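Local coordinates for allantoicase (Saccharomyces cerevisiae, PDB 1O59), which hydrolyses allantoate to (S)-ureidoglycolate and urea, a step in purine breakdown that lets yeast use purines as a secondary nitrogen source, at residues 130-133 against 138-141. Residues are numbered along the deposited sequence; the frame is centred on the assembly and turned at random.
Sequences LYDE and NIVE
Ile139 points its two branches at different residues of 130-133, and every contact between the segments runs through it. The shorter branch, CG2, meets the end of Leu130, with CG2 of Ile139 4.1 Å from Leu130 CD2, a purely apolar touch between two buried side chains. The longer branch reaches Asp132: CD1 of Ile139 sits over the face of the carboxylate, 4.1 Å from Asp132 CG. With chi1 at -67°, CG1 and CG2 diverge from CB, and the turn about CB-CG1 (chi2 -63°) brings CD1 over Asp132 while CG2 goes to Leu130. No hydrogen bond joins the segments, whose nearest CA atoms, those of Asp132 and Ile139, are 8.7 Å apart, so side chains alone span the gap. Asp132 OD1 is held by a salt bridge to Arg145 NH1, and Ile139 also touches Arg145. On the outer side, Asn138, Val140 and Glu133 are exposed and add no close contact; the first two start off away from 130-133. Both segments belong to the long connection of a beta-hairpin, strands 124-130 and 147-154 at one edge of a five-stranded sheet, folded back so that Ile139 packs on the end of the first strand; Leu130, Asp132 and Ile139 all touch His176 of strand 176-182, the other neighbour of 124-130.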
ATOM      1  N   LEU A 130      10.902  13.607   6.085  1.00 58.95           N
ATOM      2  CA  LEU A 130      12.154  13.495   6.816  1.00 59.73           C
ATOM      3  C   LEU A 130      12.549  12.063   7.203  1.00 60.32           C
ATOM      4  O   LEU A 130      11.749  11.120   7.175  1.00 60.27           O
ATOM      5  CB  LEU A 130      12.172  14.444   8.033  1.00 60.05           C
ATOM      6  CG  LEU A 130      11.417  14.243   9.362  1.00 59.89           C
ATOM      7  CD1 LEU A 130      11.869  12.998  10.178  1.00 60.22           C
ATOM      8  CD2 LEU A 130      11.621  15.516  10.196  1.00 59.29           C
ATOM      9  N   TYR A 131      13.814  11.949   7.563  1.00 61.03           N
ATOM     10  CA  TYR A 131      14.414  10.716   7.988  1.00 62.42           C
ATOM     11  C   TYR A 131      14.762  10.803   9.475  1.00 64.03           C
ATOM     12  O   TYR A 131      15.630  11.582   9.875  1.00 63.87           O
ATOM     13  CB  TYR A 131      15.691  10.446   7.196  1.00 61.74           C
ATOM     14  CG  TYR A 131      16.274   9.128   7.556  1.00 60.91           C
ATOM     15  CD1 TYR A 131      15.689   7.970   7.092  1.00 61.38           C
ATOM     16  CD2 TYR A 131      17.383   9.025   8.388  1.00 61.15           C
ATOM     17  CE1 TYR A 131      16.183   6.735   7.427  1.00 61.27           C
ATOM     18  CE2 TYR A 131      17.898   7.781   8.726  1.00 61.34           C
ATOM     19  CZ  TYR A 131      17.278   6.639   8.238  1.00 61.07           C
ATOM     20  OH  TYR A 131      17.733   5.380   8.518  1.00 61.78           O
ATOM     21  N   ASP A 132      14.085   9.984  10.277  1.00 66.41           N
ATOM     22  CA  ASP A 132      14.318   9.920  11.711  1.00 68.24           C
ATOM     23  C   ASP A 132      14.683   8.505  12.145  1.00 70.24           C
ATOM     24  O   ASP A 132      14.116   7.528  11.679  1.00 70.33           O
ATOM     25  CB  ASP A 132      13.088  10.415  12.440  1.00 68.35           C
ATOM     26  CG  ASP A 132      13.184  10.249  13.919  1.00 67.87           C
ATOM     27  OD1 ASP A 132      14.191  10.687  14.512  1.00 64.65           O
ATOM     28  OD2 ASP A 132      12.274   9.685  14.569  1.00 69.89           O
ATOM     29  N   GLU A 133      15.663   8.413  13.031  1.00 72.99           N
ATOM     30  CA  GLU A 133      16.202   7.135  13.487  1.00 75.16           C
ATOM     31  C   GLU A 133      15.519   6.668  14.778  1.00 75.86           C
ATOM     32  O   GLU A 133      14.682   5.769  14.735  1.00 76.36           O
ATOM     33  CB  GLU A 133      17.709   7.272  13.676  1.00 75.58           C
ATOM     34  CG  GLU A 133      18.490   7.456  12.376  1.00 76.92           C
ATOM     35  CD  GLU A 133      19.508   6.342  12.157  1.00 79.27           C
ATOM     36  OE1 GLU A 133      19.128   5.241  11.684  1.00 78.93           O
ATOM     37  OE2 GLU A 133      20.701   6.578  12.478  1.00 79.71           O
ATOM     38  N   ASN A 138       7.594  12.401  19.574  1.00 65.37           N
ATOM     39  CA  ASN A 138       6.723  12.779  18.481  1.00 65.03           C
ATOM     40  C   ASN A 138       7.265  13.977  17.685  1.00 63.59           C
ATOM     41  O   ASN A 138       7.397  15.085  18.204  1.00 62.59           O
ATOM     42  CB  ASN A 138       5.286  12.975  18.977  1.00 65.31           C
ATOM     43  CG  ASN A 138       4.712  11.674  19.560  1.00 67.02           C
ATOM     44  OD1 ASN A 138       4.004  10.935  18.867  1.00 67.70           O
ATOM     45  ND2 ASN A 138       5.101  11.349  20.811  1.00 67.35           N
ATOM     46  N   ILE A 139       7.588  13.706  16.416  1.00 61.99           N
ATOM     47  CA  ILE A 139       8.114  14.710  15.481  1.00 60.97           C
ATOM     48  C   ILE A 139       7.214  15.943  15.408  1.00 59.86           C
ATOM     49  O   ILE A 139       5.969  15.825  15.402  1.00 59.02           O
ATOM     50  CB  ILE A 139       8.308  14.103  14.034  1.00 60.89           C
ATOM     51  CG1 ILE A 139       9.416  13.028  13.997  1.00 59.87           C
ATOM     52  CG2 ILE A 139       8.613  15.183  13.011  1.00 61.29           C
ATOM     53  CD1 ILE A 139      10.772  13.519  14.344  1.00 59.14           C
ATOM     54  N   VAL A 140       7.870  17.110  15.349  1.00 58.75           N
ATOM     55  CA  VAL A 140       7.183  18.393  15.252  1.00 58.30           C
ATOM     56  C   VAL A 140       7.278  19.002  13.845  1.00 57.71           C
ATOM     57  O   VAL A 140       8.162  18.684  13.048  1.00 56.56           O
ATOM     58  CB  VAL A 140       7.689  19.411  16.304  1.00 58.43           C
ATOM     59  CG1 VAL A 140       7.543  18.837  17.695  1.00 59.15           C
ATOM     60  CG2 VAL A 140       9.151  19.839  16.047  1.00 57.62           C
ATOM     61  N   GLU A 141       6.338  19.902  13.577  1.00 57.41           N
ATOM     62  CA  GLU A 141       6.209  20.555  12.279  1.00 56.73           C
ATOM     63  C   GLU A 141       7.468  21.333  11.838  1.00 56.58           C
ATOM     64  O   GLU A 141       7.807  21.316  10.662  1.00 55.99           O
ATOM     65  CB  GLU A 141       4.994  21.476  12.316  1.00 56.33           C
ATOM     66  CG  GLU A 141       4.532  21.988  10.976  1.00 55.73           C
ATOM     67  CD  GLU A 141       5.359  23.135  10.439  1.00 56.91           C
ATOM     68  OE1 GLU A 141       5.881  23.995  11.234  1.00 52.51           O
ATOM     69  OE2 GLU A 141       5.474  23.143   9.187  1.00 58.54           O
TER